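7,8-dihydro-6-hydroxymethylpterin pyrophosphokinase-dihydropteroate synthase (Plasmodium falciparum, PDB 6JWS) probably catalyses two successive steps of folate biosynthesis, pyrophosphorylation of 6-hydroxymethyl-7,8-dihydropterin by ATP and condensation of the product with 4-aminobenzoate to 7,8-dihydropteroate. Local coordinates at residues 51-56 against 333-338; 222-227 against 311-316; 504-509 against 526-531; 669-674 against 691-696. The protein carries 1 engineered substitution. All coordinates share one frame; numbering follows the deposited sequence.

Interaction 1: 51-56 against 333-338; sequences TSYLYE and LNDMIP
A buried polar contact joins strand 46-57 to the C-terminal end of helix 327-336, with one carboxylate oxygen, Asp335 OD2, taking two hydrogen bonds from the strand. The shorter comes from the phenol of Tyr55: its OH donates to the syn lone pair of Asp335 OD2 at 2.5 Å, tip to tip, with ring and carboxylate planes only 22° apart. The second donor is the backbone, Tyr53 N reaching Asp335 OD2 at 3.1 Å from above the carboxylate plane. The ring of Tyr53 stands nearly perpendicular to the carboxylate (88°), and its CD2 edge lies 3.5 Å from Asp335 OD2. Strand 46-57 belongs to the six-stranded antiparallel sheet of the pyrophosphokinase half, between strands 163-172 and 372-377, and the helix lies against it. Arg374 of the latter strand is hydrogen-bonded to Tyr55 OH and forms a long, weak ion pair with Asp335, which would favour the charged carboxylate. Next to this polar group, Met336, bent at chi3 (-57°), lays CG 3.5 Å from Thr51 O. Ser52 OG, held between its own backbone N and carbonyl carbon, bonds at 2.6 Å to a lone pair of Tyr53 O and also pairs with Thr167.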
# COMPACT_ATOMS: atom_id res chain seq x y z
N THR B 51 14.94 -18.95 -24.46
CA THR B 51 15.17 -17.52 -24.52
C THR B 51 15.16 -16.99 -23.09
O THR B 51 14.59 -17.62 -22.20
CB THR B 51 14.08 -16.77 -25.31
OG1 THR B 51 12.77 -17.20 -24.94
CG2 THR B 51 14.24 -16.85 -26.82
N SER B 52 15.80 -15.84 -22.87
CA SER B 52 15.75 -15.14 -21.61
C SER B 52 14.68 -14.06 -21.75
O SER B 52 14.12 -13.90 -22.83
CB SER B 52 17.09 -14.51 -21.33
OG SER B 52 17.32 -13.41 -22.21
N TYR B 53 14.41 -13.31 -20.67
CA TYR B 53 13.73 -12.04 -20.82
C TYR B 53 14.56 -11.11 -21.70
O TYR B 53 15.75 -11.31 -21.93
CB TYR B 53 13.36 -11.43 -19.46
CG TYR B 53 12.25 -12.18 -18.77
CD1 TYR B 53 10.92 -12.00 -19.16
CD2 TYR B 53 12.52 -13.14 -17.80
CE1 TYR B 53 9.90 -12.74 -18.58
CE2 TYR B 53 11.52 -13.89 -17.21
CZ TYR B 53 10.20 -13.69 -17.60
OH TYR B 53 9.20 -14.46 -17.07
N LEU B 54 13.91 -10.05 -22.15
CA LEU B 54 14.57 -8.89 -22.70
C LEU B 54 14.99 -8.00 -21.53
O LEU B 54 14.27 -7.95 -20.53
CB LEU B 54 13.50 -8.18 -23.53
CG LEU B 54 13.92 -7.81 -24.93
CD1 LEU B 54 12.69 -7.54 -25.81
CD2 LEU B 54 14.81 -6.57 -24.87
N TYR B 55 16.12 -7.30 -21.67
CA TYR B 55 16.62 -6.45 -20.59
C TYR B 55 17.14 -5.13 -21.12
O TYR B 55 17.81 -5.08 -22.15
CB TYR B 55 17.72 -7.15 -19.80
CG TYR B 55 17.24 -8.32 -18.98
CD1 TYR B 55 16.75 -8.14 -17.69
CD2 TYR B 55 17.26 -9.60 -19.50
CE1 TYR B 55 16.31 -9.22 -16.94
CE2 TYR B 55 16.85 -10.69 -18.76
CZ TYR B 55 16.37 -10.49 -17.48
OH TYR B 55 15.94 -11.57 -16.76
N GLU B 56 16.84 -4.05 -20.40
CA GLU B 56 17.49 -2.78 -20.66
C GLU B 56 18.64 -2.61 -19.68
O GLU B 56 18.45 -2.62 -18.46
CB GLU B 56 16.50 -1.64 -20.52
CG GLU B 56 17.18 -0.28 -20.45
CD GLU B 56 16.12 0.78 -20.32
OE1 GLU B 56 15.45 1.05 -21.34
OE2 GLU B 56 15.92 1.28 -19.20
N LEU B 333 21.51 -15.39 -18.96
CA LEU B 333 21.77 -16.82 -18.84
C LEU B 333 21.07 -17.38 -17.59
O LEU B 333 20.69 -18.55 -17.58
CB LEU B 333 23.28 -17.08 -18.73
CG LEU B 333 24.15 -16.68 -19.94
CD1 LEU B 333 25.63 -16.91 -19.66
CD2 LEU B 333 23.74 -17.45 -21.19
N ASN B 334 20.94 -16.54 -16.55
CA ASN B 334 20.36 -17.01 -15.29
C ASN B 334 18.88 -17.36 -15.49
O ASN B 334 18.34 -18.14 -14.72
CB ASN B 334 20.57 -16.00 -14.15
CG ASN B 334 19.92 -16.41 -12.84
OD1 ASN B 334 20.23 -17.45 -12.27
ND2 ASN B 334 19.01 -15.58 -12.35
N ASP B 335 18.23 -16.76 -16.50
CA ASP B 335 16.82 -17.03 -16.79
C ASP B 335 16.67 -18.40 -17.44
O ASP B 335 15.69 -19.09 -17.18
CB ASP B 335 16.22 -16.03 -17.78
CG ASP B 335 16.01 -14.63 -17.25
OD1 ASP B 335 15.91 -14.46 -16.02
OD2 ASP B 335 15.96 -13.71 -18.07
N MET B 336 17.65 -18.76 -18.30
CA MET B 336 17.57 -19.92 -19.19
C MET B 336 18.20 -21.14 -18.53
O MET B 336 17.56 -22.18 -18.48
CB MET B 336 18.27 -19.71 -20.54
CG MET B 336 17.91 -18.40 -21.24
SD MET B 336 18.45 -18.45 -22.97
CE MET B 336 20.21 -18.77 -22.77
N ILE B 337 19.44 -21.01 -18.03
CA ILE B 337 20.24 -22.18 -17.69
C ILE B 337 20.96 -21.95 -16.37
O ILE B 337 22.18 -22.05 -16.29
CB ILE B 337 21.22 -22.52 -18.83
CG1 ILE B 337 22.22 -21.39 -19.09
CG2 ILE B 337 20.47 -22.92 -20.10
CD1 ILE B 337 23.15 -21.61 -20.27
N PRO B 338 20.21 -21.68 -15.28
CA PRO B 338 20.81 -21.34 -13.99
C PRO B 338 21.74 -22.42 -13.45
O PRO B 338 22.72 -22.11 -12.75
CB PRO B 338 19.60 -21.17 -13.05
CG PRO B 338 18.45 -21.90 -13.74
CD PRO B 338 18.73 -21.76 -15.22

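Interaction 2: 222-227 against 311-316; sequences KNIKLE and DNIEFL. With ATP (adenosine-5'-triphosphate), chain J.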
# COMPACT_ATOMS: atom_id res chain seq x y z
N LYS B 222 43.49 -17.24 -32.19
CA LYS B 222 44.06 -15.92 -31.93
C LYS B 222 44.07 -15.04 -33.18
O LYS B 222 43.88 -13.83 -33.08
CB LYS B 222 45.45 -16.02 -31.29
CG LYS B 222 45.45 -16.06 -29.77
CD LYS B 222 46.84 -16.22 -29.16
CE LYS B 222 47.39 -17.62 -29.32
NZ LYS B 222 48.54 -17.86 -28.41
N ASN B 223 44.33 -15.63 -34.35
CA ASN B 223 44.36 -14.84 -35.57
C ASN B 223 43.71 -15.59 -36.72
O ASN B 223 44.07 -16.73 -37.02
CB ASN B 223 45.74 -14.26 -35.90
CG ASN B 223 45.81 -12.76 -35.72
OD1 ASN B 223 46.84 -12.14 -35.98
ND2 ASN B 223 44.71 -12.15 -35.29
N ILE B 224 42.74 -14.91 -37.34
CA ILE B 224 41.83 -15.50 -38.31
C ILE B 224 41.70 -14.54 -39.48
O ILE B 224 41.24 -13.40 -39.32
CB ILE B 224 40.47 -15.87 -37.67
CG1 ILE B 224 40.63 -16.92 -36.56
CG2 ILE B 224 39.47 -16.31 -38.73
CD1 ILE B 224 39.36 -17.20 -35.77
N LYS B 225 42.16 -15.02 -40.64
CA LYS B 225 42.01 -14.33 -41.92
C LYS B 225 41.40 -15.33 -42.90
O LYS B 225 42.09 -16.19 -43.44
CB LYS B 225 43.36 -13.79 -42.39
CG LYS B 225 43.40 -13.20 -43.80
CD LYS B 225 43.10 -11.71 -43.88
CE LYS B 225 43.34 -11.14 -45.26
NZ LYS B 225 43.52 -9.67 -45.23
N LEU B 226 40.08 -15.24 -43.06
CA LEU B 226 39.36 -16.10 -43.99
C LEU B 226 39.24 -15.36 -45.32
O LEU B 226 38.82 -14.21 -45.36
CB LEU B 226 37.97 -16.40 -43.41
CG LEU B 226 37.92 -17.13 -42.07
CD1 LEU B 226 36.53 -17.02 -41.46
CD2 LEU B 226 38.32 -18.59 -42.21
N GLU B 227 39.64 -16.04 -46.40
CA GLU B 227 39.49 -15.50 -47.74
C GLU B 227 38.02 -15.56 -48.14
O GLU B 227 37.29 -16.43 -47.67
CB GLU B 227 40.39 -16.24 -48.74
CG GLU B 227 41.70 -15.52 -49.02
CD GLU B 227 42.74 -15.54 -47.92
OE1 GLU B 227 43.26 -16.64 -47.62
OE2 GLU B 227 43.04 -14.47 -47.35
N ASP B 311 37.16 -9.01 -42.76
CA ASP B 311 37.99 -8.48 -41.69
C ASP B 311 37.30 -8.65 -40.33
O ASP B 311 37.96 -8.55 -39.30
CB ASP B 311 38.35 -7.01 -41.95
CG ASP B 311 39.67 -6.83 -42.68
OD1 ASP B 311 40.69 -7.37 -42.21
OD2 ASP B 311 39.66 -6.14 -43.73
N ASN B 312 35.99 -8.94 -40.36
CA ASN B 312 35.12 -8.81 -39.20
C ASN B 312 35.43 -9.86 -38.14
O ASN B 312 35.19 -9.62 -36.96
CB ASN B 312 33.64 -8.76 -39.58
CG ASN B 312 33.19 -7.38 -40.02
OD1 ASN B 312 33.74 -6.37 -39.59
ND2 ASN B 312 32.18 -7.33 -40.88
N ILE B 313 35.97 -11.01 -38.56
CA ILE B 313 36.26 -12.11 -37.66
C ILE B 313 37.76 -12.16 -37.40
O ILE B 313 38.52 -12.74 -38.18
CB ILE B 313 35.71 -13.44 -38.20
CG1 ILE B 313 34.22 -13.36 -38.51
CG2 ILE B 313 36.02 -14.58 -37.23
CD1 ILE B 313 33.63 -14.64 -39.05
N GLU B 314 38.17 -11.55 -36.29
CA GLU B 314 39.58 -11.42 -35.95
C GLU B 314 40.01 -12.62 -35.11
O GLU B 314 41.15 -13.05 -35.20
CB GLU B 314 39.84 -10.10 -35.22
CG GLU B 314 39.46 -8.87 -36.04
CD GLU B 314 40.31 -7.63 -35.81
OE1 GLU B 314 40.71 -7.40 -34.64
OE2 GLU B 314 40.59 -6.91 -36.79
N PHE B 315 39.09 -13.14 -34.28
CA PHE B 315 39.38 -14.28 -33.43
C PHE B 315 38.08 -14.94 -33.00
O PHE B 315 37.00 -14.39 -33.23
CB PHE B 315 40.26 -13.86 -32.24
CG PHE B 315 39.58 -13.02 -31.19
CD1 PHE B 315 39.39 -11.66 -31.38
CD2 PHE B 315 39.13 -13.58 -30.00
CE1 PHE B 315 38.76 -10.89 -30.41
CE2 PHE B 315 38.50 -12.81 -29.04
CZ PHE B 315 38.31 -11.46 -29.24
N LEU B 316 38.18 -16.14 -32.43
CA LEU B 316 37.03 -16.83 -31.88
C LEU B 316 37.30 -17.23 -30.43
O LEU B 316 38.22 -17.99 -30.16
CB LEU B 316 36.71 -18.07 -32.73
CG LEU B 316 35.44 -18.81 -32.31
CD1 LEU B 316 34.21 -17.94 -32.52
CD2 LEU B 316 35.30 -20.13 -33.05
PG ATP J . 32.81 -9.33 -28.96
O1G ATP J . 32.18 -8.68 -27.74
O2G ATP J . 34.06 -10.12 -28.62
O3G ATP J . 31.81 -10.14 -29.75
PB ATP J . 33.00 -6.53 -30.03
O1B ATP J . 34.14 -5.88 -30.73
O2B ATP J . 32.52 -5.97 -28.73
O3B ATP J . 33.31 -8.10 -29.90
PA ATP J . 31.45 -7.37 -32.37
O1A ATP J . 30.53 -8.51 -32.04
O2A ATP J . 31.04 -6.42 -33.44
O3A ATP J . 31.75 -6.55 -31.03
O5' ATP J . 32.92 -7.94 -32.71
C5' ATP J . 33.14 -9.37 -32.60
C4' ATP J . 34.61 -9.66 -32.73
O4' ATP J . 35.03 -10.58 -31.69
C3' ATP J . 35.02 -10.33 -34.05
O3' ATP J . 36.30 -9.84 -34.43
C2' ATP J . 34.96 -11.82 -33.70
O2' ATP J . 35.83 -12.65 -34.43
C1' ATP J . 35.43 -11.81 -32.25
N9 ATP J . 34.89 -12.91 -31.46
C8 ATP J . 35.61 -13.79 -30.69
N7 ATP J . 34.85 -14.68 -30.09
C5 ATP J . 33.56 -14.35 -30.47
C6 ATP J . 32.30 -14.91 -30.15
N6 ATP J . 32.16 -15.96 -29.35
N1 ATP J . 31.20 -14.34 -30.71
C2 ATP J . 31.36 -13.28 -31.51
N3 ATP J . 32.49 -12.67 -31.88
C4 ATP J . 33.56 -13.26 -31.32
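Asn312 meets the nucleotide through its backbone: the ribose hydroxyl O3' of ATP donates to Asn312 O at 2.8 Å. At Ile313 the chain passes between the nucleotide and segment 222-227, CG2 lying 3.4 Å from ATP O2' and also meeting Ile224 CG2 as the two branched side chains cross obliquely. The carbonyls Ile224 O and Ile313 O, both acceptors, come as near as 3.0 Å without a bond. Glu314 faces both partners through its main chain, for its N-H points to the ribose, straight to O3' (165°) and weakly to O2', while its O accepts a weak, bent bond from Ile224 N. Residues 312-316 thus form the ribose and adenine wall of the ATP pocket in the pyrophosphokinase half, and segment 222-227 backs it from the other side. Phe315 grips O2' twice, through its N-H and through a very short 2.4 Å bond from O2' to Phe315 O. With CG in the crowded position between N and carbonyl carbon (chi1 71°), its ring lies over adenine C8, which sits 3.4 Å above the ring plane and toward the rim; Phe220 meets the same ring. Leu316 begins strand 316-318, and its backbone is hydrogen-bonded to that of Met221 in a two-stranded antiparallel sheet. Ile224 CD1 wedges in beside it, 3.7 Å from Leu316 N and 4.1 Å from Leu316 CB.

Interaction 3: 504-509 against 526-531; sequences ISACTN and VVLMHK. With PT1 (pteroic acid), chain I; ACT (acetate ion), chain M.
Ile504 and Met529 run alongside each other in the same direction, and both touch the pterin of the bound pteroic acid, Ile504 through its CG2 branch and Met529 through its sulfur. Ile504 CG2 stands 3.5 Å from PT1 N9 and Met529 SD 3.5 Å from PT1 N4. The bend of Met529 at chi3 (83°) turns its methyl back toward the loop, CE meeting Ile504 CB at 3.7 Å. Beside them the aliphatic part of Lys531 runs across the carbonyl of Ile504, CG 3.3 Å from Ile504 O, while its ammonium group goes on to Gly533 O. Farther from the ligand, Ala506 CB packs on Leu528 CB, and Cys507 SG reaches Leu528 CD2 at 3.7 Å and, more loosely, Val526 CG2. No hydrogen bond links the two segments. The loop after strand 500-503 here meets the C-terminal part of the neighbouring parallel strand 525-529 of the synthase TIM barrel, where loops after the strands build the substrate pocket; Asn502 and Asp575 hydrogen-bond the same ligand. The loop takes its shape from a type I' turn, Ser505 to Thr508, with Ser505 O accepting from both Thr508 N and Thr508 OG1, the latter at 2.7 Å on a lone pair. Ser505 OG accepts from Asn509 N and is hydrogen-bonded to Asp503, which also takes Cys507 N. Past the strand end, His530 NE2 donates in its ring plane and almost straight (172°) to an acetate probably from the crystallisation liquor.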
# COMPACT_ATOMS: atom_id res chain seq x y z
N ILE B 504 -7.28 -19.66 -21.38
CA ILE B 504 -7.59 -20.03 -20.00
C ILE B 504 -7.26 -21.49 -19.72
O ILE B 504 -7.31 -21.91 -18.57
CB ILE B 504 -9.05 -19.67 -19.63
CG1 ILE B 504 -10.08 -20.47 -20.44
CG2 ILE B 504 -9.27 -18.16 -19.71
CD1 ILE B 504 -11.49 -20.45 -19.84
N SER B 505 -6.88 -22.28 -20.73
CA SER B 505 -6.41 -23.64 -20.50
C SER B 505 -4.88 -23.71 -20.41
O SER B 505 -4.31 -24.79 -20.32
CB SER B 505 -6.98 -24.64 -21.53
OG SER B 505 -6.30 -24.57 -22.79
N ALA B 506 -4.21 -22.56 -20.48
CA ALA B 506 -2.76 -22.46 -20.61
C ALA B 506 -2.28 -23.31 -21.79
O ALA B 506 -1.21 -23.92 -21.74
CB ALA B 506 -2.06 -22.81 -19.30
N CYS B 507 -3.09 -23.32 -22.86
CA CYS B 507 -2.75 -23.97 -24.12
C CYS B 507 -2.67 -25.48 -23.94
O CYS B 507 -1.91 -26.15 -24.64
CB CYS B 507 -1.42 -23.45 -24.66
SG CYS B 507 -1.38 -21.67 -24.98
N THR B 508 -3.41 -26.04 -22.97
CA THR B 508 -3.49 -27.48 -22.85
C THR B 508 -4.68 -28.03 -23.63
O THR B 508 -4.70 -29.24 -23.88
CB THR B 508 -3.58 -27.97 -21.40
OG1 THR B 508 -4.75 -27.43 -20.80
CG2 THR B 508 -2.36 -27.63 -20.57
N ASN B 509 -5.71 -27.21 -23.95
CA ASN B 509 -6.84 -27.70 -24.74
C ASN B 509 -6.34 -28.14 -26.11
O ASN B 509 -6.76 -29.16 -26.62
CB ASN B 509 -7.98 -26.69 -24.94
CG ASN B 509 -8.96 -27.11 -26.03
OD1 ASN B 509 -9.69 -28.09 -25.88
ND2 ASN B 509 -9.03 -26.38 -27.14
N VAL B 526 1.02 -14.12 -25.18
CA VAL B 526 0.08 -15.13 -24.74
C VAL B 526 -0.07 -15.04 -23.22
O VAL B 526 0.93 -14.92 -22.51
CB VAL B 526 0.50 -16.54 -25.19
CG1 VAL B 526 1.95 -16.88 -24.85
CG2 VAL B 526 -0.48 -17.60 -24.69
N VAL B 527 -1.33 -15.13 -22.76
CA VAL B 527 -1.63 -15.27 -21.36
C VAL B 527 -1.89 -16.75 -21.07
O VAL B 527 -2.70 -17.38 -21.74
CB VAL B 527 -2.83 -14.37 -20.97
CG1 VAL B 527 -3.10 -14.38 -19.46
CG2 VAL B 527 -2.65 -12.93 -21.47
N LEU B 528 -1.18 -17.31 -20.08
CA LEU B 528 -1.45 -18.66 -19.61
C LEU B 528 -2.15 -18.59 -18.26
O LEU B 528 -1.62 -17.99 -17.30
CB LEU B 528 -0.14 -19.44 -19.49
CG LEU B 528 0.74 -19.49 -20.74
CD1 LEU B 528 2.11 -20.09 -20.38
CD2 LEU B 528 0.06 -20.26 -21.87
N MET B 529 -3.30 -19.24 -18.17
CA MET B 529 -4.05 -19.20 -16.93
C MET B 529 -4.18 -20.61 -16.34
O MET B 529 -4.29 -21.58 -17.09
CB MET B 529 -5.45 -18.61 -17.17
CG MET B 529 -6.14 -18.15 -15.90
SD MET B 529 -7.92 -17.92 -16.16
CE MET B 529 -8.47 -19.62 -15.95
N HIS B 530 -4.19 -20.71 -15.01
CA HIS B 530 -4.50 -21.94 -14.30
C HIS B 530 -6.00 -22.08 -14.03
O HIS B 530 -6.64 -21.19 -13.47
CB HIS B 530 -3.80 -21.99 -12.93
CG HIS B 530 -4.16 -23.22 -12.17
ND1 HIS B 530 -5.23 -23.26 -11.29
CD2 HIS B 530 -3.61 -24.47 -12.16
CE1 HIS B 530 -5.34 -24.47 -10.77
NE2 HIS B 530 -4.37 -25.23 -11.31
N LYS B 531 -6.55 -23.24 -14.41
CA LYS B 531 -7.88 -23.68 -13.98
C LYS B 531 -7.86 -25.21 -13.84
O LYS B 531 -6.87 -25.86 -14.19
CB LYS B 531 -8.96 -23.21 -14.96
CG LYS B 531 -8.89 -23.81 -16.36
CD LYS B 531 -10.17 -23.59 -17.20
CE LYS B 531 -10.37 -24.58 -18.35
NZ LYS B 531 -9.78 -25.94 -18.12
C2 PT1 I . -9.55 -14.53 -15.92
C3 PT1 I . -10.76 -14.71 -16.71
C5 PT1 I . -10.58 -14.83 -18.16
N6 PT1 I . -12.00 -14.75 -16.18
C7 PT1 I . -8.21 -14.65 -17.87
N9 PT1 I . -9.31 -14.78 -18.67
C10 PT1 I . -13.08 -14.94 -16.99
N11 PT1 I . -6.93 -14.62 -18.41
C12 PT1 I . -12.91 -15.09 -18.36
C21 PT1 I . -16.51 -16.29 -10.30
O22 PT1 I . -17.38 -15.45 -9.94
O1 PT1 I . -9.64 -14.42 -14.59
N4 PT1 I . -8.34 -14.51 -16.52
N8 PT1 I . -11.68 -15.01 -18.92
C13 PT1 I . -14.45 -15.03 -16.37
N14 PT1 I . -14.54 -16.32 -15.63
C15 PT1 I . -15.01 -16.34 -14.36
C16 PT1 I . -14.53 -17.30 -13.44
C17 PT1 I . -16.00 -15.37 -13.98
C18 PT1 I . -15.03 -17.28 -12.11
C19 PT1 I . -16.50 -15.38 -12.66
C20 PT1 I . -16.00 -16.32 -11.72
O23 PT1 I . -16.07 -17.11 -9.47
C ACT M . -2.95 -28.26 -10.06
O ACT M . -4.07 -27.91 -10.53
OXT ACT M . -2.79 -29.07 -9.13
CH3 ACT M . -1.68 -27.60 -10.60

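Interaction 4: 669-674 against 691-696; sequences GGLAIA and LETKSV. With MG (magnesium ion), chain O.
The segments of helix 657-680 and helix 690-704 run in roughly the same direction, crossing at -41° with their axes 9.6 Å apart at closest approach. Leu671 carries most of the contact: CD2 lies over the backbone of the other helix, 3.6 Å from Glu692 C, and reaches Glu692 CB at 3.8 Å and Val696 CG2 at 4.1 Å. One turn on, the methyl of Ala674 meets Thr693 CG2. The helices precede and follow strand 684-687, and Ala674 and Thr693 both rest on its Ile685, as helices of the outer layer of a TIM barrel do. Thr693 turns its hydroxyl beside its own backbone N, where OG1 bonds to Asp689 O; a water donates to Thr693 OG1 at 2.8 Å and, weakly, to Gly670 O. Beyond its CB the Glu692 side chain leads away from Leu671. Bent at chi2 (92°), it binds through OE2, at 2.2 Å, a magnesium ion (MG) that is also bound by Asp689, the carbonyl of Met648 and two waters. Cys668 of the second subunit packs against Glu692 and Val696, placing this junction beside the dimer interface.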
# COMPACT_ATOMS: atom_id res chain seq x y z
N GLY B 669 -15.75 -3.25 -4.30
CA GLY B 669 -14.82 -4.25 -3.77
C GLY B 669 -13.68 -4.51 -4.75
O GLY B 669 -12.52 -4.62 -4.35
N GLY B 670 -13.97 -4.56 -6.05
CA GLY B 670 -12.91 -4.80 -7.01
C GLY B 670 -11.97 -3.60 -7.16
O GLY B 670 -10.79 -3.78 -7.45
N LEU B 671 -12.47 -2.37 -6.96
CA LEU B 671 -11.59 -1.20 -7.01
C LEU B 671 -10.58 -1.26 -5.86
O LEU B 671 -9.45 -0.77 -5.98
CB LEU B 671 -12.39 0.09 -6.95
CG LEU B 671 -13.34 0.38 -8.12
CD1 LEU B 671 -14.20 1.61 -7.80
CD2 LEU B 671 -12.56 0.57 -9.41
N ALA B 672 -10.98 -1.87 -4.74
CA ALA B 672 -10.06 -2.20 -3.66
C ALA B 672 -8.95 -3.12 -4.17
O ALA B 672 -7.78 -2.94 -3.83
CB ALA B 672 -10.84 -2.82 -2.51
N ILE B 673 -9.31 -4.12 -5.00
CA ILE B 673 -8.31 -5.05 -5.53
C ILE B 673 -7.45 -4.36 -6.59
O ILE B 673 -6.27 -4.65 -6.73
CB ILE B 673 -8.95 -6.37 -6.00
CG1 ILE B 673 -9.67 -7.05 -4.83
CG2 ILE B 673 -7.89 -7.29 -6.61
CD1 ILE B 673 -10.48 -8.26 -5.22
N ALA B 674 -8.04 -3.39 -7.31
CA ALA B 674 -7.25 -2.56 -8.21
C ALA B 674 -6.14 -1.84 -7.44
O ALA B 674 -5.01 -1.77 -7.93
CB ALA B 674 -8.12 -1.57 -8.95
N LEU B 691 -13.60 2.90 -16.55
CA LEU B 691 -13.54 4.29 -16.11
C LEU B 691 -13.25 4.32 -14.61
O LEU B 691 -12.45 5.12 -14.15
CB LEU B 691 -14.86 5.00 -16.42
CG LEU B 691 -14.99 6.40 -15.83
CD1 LEU B 691 -15.82 7.32 -16.74
CD2 LEU B 691 -15.57 6.36 -14.40
N GLU B 692 -13.93 3.45 -13.87
CA GLU B 692 -13.78 3.41 -12.42
C GLU B 692 -12.33 3.04 -12.06
O GLU B 692 -11.70 3.69 -11.23
CB GLU B 692 -14.78 2.41 -11.85
CG GLU B 692 -16.24 2.78 -12.09
CD GLU B 692 -16.88 2.21 -13.36
OE1 GLU B 692 -16.26 2.29 -14.45
OE2 GLU B 692 -18.00 1.67 -13.25
N THR B 693 -11.79 2.00 -12.71
CA THR B 693 -10.47 1.47 -12.41
C THR B 693 -9.40 2.50 -12.75
O THR B 693 -8.46 2.73 -11.98
CB THR B 693 -10.26 0.13 -13.14
OG1 THR B 693 -11.33 -0.75 -12.75
CG2 THR B 693 -8.93 -0.51 -12.82
N LYS B 694 -9.53 3.13 -13.93
CA LYS B 694 -8.59 4.16 -14.36
C LYS B 694 -8.57 5.33 -13.38
O LYS B 694 -7.52 5.94 -13.18
CB LYS B 694 -8.97 4.65 -15.76
CG LYS B 694 -7.94 5.56 -16.44
CD LYS B 694 -6.60 4.89 -16.63
CE LYS B 694 -5.68 5.61 -17.60
NZ LYS B 694 -5.46 7.01 -17.20
N SER B 695 -9.73 5.67 -12.81
CA SER B 695 -9.81 6.81 -11.90
C SER B 695 -8.98 6.50 -10.66
O SER B 695 -8.26 7.37 -10.17
CB SER B 695 -11.24 7.13 -11.52
OG SER B 695 -12.00 7.44 -12.68
N VAL B 696 -9.07 5.23 -10.21
CA VAL B 696 -8.34 4.76 -9.05
C VAL B 696 -6.84 4.78 -9.35
O VAL B 696 -6.06 5.31 -8.58
CB VAL B 696 -8.84 3.39 -8.56
CG1 VAL B 696 -7.84 2.74 -7.60
CG2 VAL B 696 -10.20 3.52 -7.87
MG MG O . -19.33 0.48 -14.51
O HOH W 1 -11.34 -2.61 -10.65
O HOH W 2 -20.55 2.53 -14.75
O HOH W 3 -17.89 1.30 -15.91

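Interactions 1 and 2 belong to the pyrophosphokinase half, with 222-227/311-316 nested inside the chain loop that 51-56/333-338 closes; interactions 3 and 4 belong to the synthase barrel. Interactions 1, 3 and 4 are buried, whereas interaction 2 is a partly exposed loop pair about 60 Å, centre to centre, from interaction 4. No two of them touch. Chemistry follows place: a carboxylate joins helix to sheet in interaction 1; in interaction 2 the loops meet through Ile224 packing and one weak backbone bond, while main-chain groups serve a nucleotide; apolar contacts dominate across interactions 3 and 4, the former at a barrel strand end beside the pterin, the latter between outer helices.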